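Local coordinates for protein MJ1225 (Methanocaldococcus jannaschii, PDB 3KH5) that is of unknown function but is a CBS-domain protein that binds AMP and ADP, a putative archaeal homologue of the AMPK gamma subunit, at residues A[210-213]-A[219-222]. Sequence-based numbering, arbitrary orientation.
Sequences NHMQ and EITN
The backbone O of H211, the residue whose imidazole lies against E219, takes a weak hydrogen bond from T214 OG1 just where helix 206-213 ends. A four-residue loop brings the chain into the short helix 218-222, so the contact joins two consecutive short helices across the brief loop between them, on the outskirts of this CBS-domain protein, about 23 Å from the centre of the chain (centre to centre). Between the two segments there are no polar bonds, and the join is made by side-chain packing that buries 177 Å².

On one side, the imidazole meets the root of the glutamate chain: H211 CE1 lies 3.3 Å from E219 CB, and H211 CE1 also comes 3.7 Å from E219 CG. The approach is oblique. A bend at chi2 swings the carboxylate off, its plane 53° from the ring's. E219 OE1 is left 5.5 Å from H211 ND1, too far for a salt bridge, though the negative charge might still slightly favour a protonated ring. W207, one turn back, meets the imidazole with its own ring. Cutting the side chain back to an alanine here is likely to leave the E219 methylene and the W207 ring without the flat group that now touches both.

Deeper in, M212 and I220 cross at about a right angle, while F78 and L79 of helix 78-81 also touch the methionine. With M212 CG anti to the carbonyl carbon (chi1 -63°) and the chain extended beyond it, the carbons on both sides of SD meet one methyl: I220 CD1 sits 3.8 Å from M212 CG and 3.9 Å from M212 CE.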
ATOM      1  N   ASN A 210     -22.567  -0.140 -11.073  1.00 79.59           N
ATOM      2  CA  ASN A 210     -23.865   0.494 -11.273  1.00 80.71           C
ATOM      3  C   ASN A 210     -23.759   1.997 -11.629  1.00 81.49           C
ATOM      4  O   ASN A 210     -24.353   2.442 -12.632  1.00 81.57           O
ATOM      5  CB  ASN A 210     -24.783   0.175 -10.069  1.00 80.67           C
ATOM      6  CG  ASN A 210     -25.487   1.392  -9.504  1.00 80.81           C
ATOM      7  OD1 ASN A 210     -26.410   1.936 -10.112  1.00 80.82           O
ATOM      8  ND2 ASN A 210     -25.067   1.814  -8.315  1.00 80.85           N
ATOM      9  N   HIS A 211     -22.987   2.756 -10.838  1.00 82.49           N
ATOM     10  CA  HIS A 211     -22.768   4.190 -11.105  1.00 83.49           C
ATOM     11  C   HIS A 211     -22.024   4.460 -12.405  1.00 83.99           C
ATOM     12  O   HIS A 211     -22.397   5.356 -13.155  1.00 84.04           O
ATOM     13  CB  HIS A 211     -22.019   4.863  -9.955  1.00 83.61           C
ATOM     14  CG  HIS A 211     -22.914   5.407  -8.892  1.00 84.31           C
ATOM     15  ND1 HIS A 211     -23.427   6.686  -8.928  1.00 84.85           N
ATOM     16  CD2 HIS A 211     -23.401   4.839  -7.763  1.00 84.83           C
ATOM     17  CE1 HIS A 211     -24.188   6.883  -7.867  1.00 85.08           C
ATOM     18  NE2 HIS A 211     -24.186   5.778  -7.142  1.00 85.08           N
ATOM     19  N   MET A 212     -20.976   3.679 -12.655  1.00 84.67           N
ATOM     20  CA  MET A 212     -20.123   3.845 -13.829  1.00 85.32           C
ATOM     21  C   MET A 212     -20.905   3.776 -15.149  1.00 85.75           C
ATOM     22  O   MET A 212     -20.621   4.530 -16.082  1.00 85.82           O
ATOM     23  CB  MET A 212     -19.017   2.786 -13.827  1.00 85.30           C
ATOM     24  CG  MET A 212     -18.034   2.851 -12.660  1.00 85.30           C
ATOM     25  SD  MET A 212     -16.884   1.434 -12.769  1.00 85.21           S
ATOM     26  CE  MET A 212     -16.195   1.420 -11.098  1.00 85.26           C
ATOM     27  N   GLN A 213     -21.883   2.868 -15.211  1.00 86.22           N
ATOM     28  CA  GLN A 213     -22.724   2.658 -16.401  1.00 86.60           C
ATOM     29  C   GLN A 213     -23.547   3.887 -16.753  1.00 86.53           C
ATOM     30  O   GLN A 213     -23.675   4.256 -17.925  1.00 86.59           O
ATOM     31  CB  GLN A 213     -23.682   1.476 -16.193  1.00 86.74           C
ATOM     32  CG  GLN A 213     -23.024   0.150 -15.835  1.00 87.34           C
ATOM     33  CD  GLN A 213     -22.186  -0.437 -16.959  1.00 88.00           C
ATOM     34  OE1 GLN A 213     -21.656   0.284 -17.805  1.00 88.15           O
ATOM     35  NE2 GLN A 213     -22.071  -1.762 -16.977  1.00 88.18           N
ATOM     36  N   GLU A 219     -20.031  10.074  -8.195  1.00 62.43           N
ATOM     37  CA  GLU A 219     -20.543   9.679  -6.887  1.00 59.63           C
ATOM     38  C   GLU A 219     -19.604   8.685  -6.192  1.00 57.30           C
ATOM     39  O   GLU A 219     -19.669   8.530  -4.973  1.00 56.97           O
ATOM     40  CB  GLU A 219     -21.984   9.157  -6.973  1.00 59.95           C
ATOM     41  CG  GLU A 219     -22.901   9.637  -5.830  1.00 60.92           C
ATOM     42  CD  GLU A 219     -23.089  11.155  -5.792  1.00 62.28           C
ATOM     43  OE1 GLU A 219     -23.557  11.731  -6.800  1.00 62.70           O
ATOM     44  OE2 GLU A 219     -22.779  11.770  -4.747  1.00 62.71           O
ATOM     45  N   ILE A 220     -18.725   8.040  -6.963  1.00 54.49           N
ATOM     46  CA  ILE A 220     -17.683   7.186  -6.390  1.00 51.92           C
ATOM     47  C   ILE A 220     -16.742   8.005  -5.505  1.00 50.41           C
ATOM     48  O   ILE A 220     -16.546   7.668  -4.328  1.00 49.98           O
ATOM     49  CB  ILE A 220     -16.879   6.408  -7.470  1.00 51.93           C
ATOM     50  CG1 ILE A 220     -17.814   5.483  -8.263  1.00 51.81           C
ATOM     51  CG2 ILE A 220     -15.740   5.603  -6.821  1.00 51.61           C
ATOM     52  CD1 ILE A 220     -17.184   4.878  -9.518  1.00 52.00           C
ATOM     53  N   THR A 221     -16.175   9.082  -6.047  1.00 48.78           N
ATOM     54  CA  THR A 221     -15.233   9.890  -5.266  1.00 47.57           C
ATOM     55  C   THR A 221     -15.893  10.863  -4.285  1.00 46.84           C
ATOM     56  O   THR A 221     -15.205  11.452  -3.446  1.00 46.53           O
ATOM     57  CB  THR A 221     -14.207  10.642  -6.147  1.00 47.53           C
ATOM     58  OG1 THR A 221     -14.889  11.507  -7.066  1.00 47.62           O
ATOM     59  CG2 THR A 221     -13.318   9.658  -6.904  1.00 47.49           C
ATOM     60  N   ASN A 222     -17.211  11.028  -4.374  1.00 46.16           N
ATOM     61  CA  ASN A 222     -17.933  11.860  -3.406  1.00 45.65           C
ATOM     62  C   ASN A 222     -18.327  11.112  -2.123  1.00 45.09           C
ATOM     63  O   ASN A 222     -18.715  11.737  -1.130  1.00 45.00           O
ATOM     64  CB  ASN A 222     -19.152  12.538  -4.052  1.00 45.84           C
ATOM     65  CG  ASN A 222     -18.772  13.748  -4.897  1.00 46.37           C
ATOM     66  OD1 ASN A 222     -17.891  14.530  -4.534  1.00 46.96           O
ATOM     67  ND2 ASN A 222     -19.453  13.912  -6.027  1.00 47.07           N
TER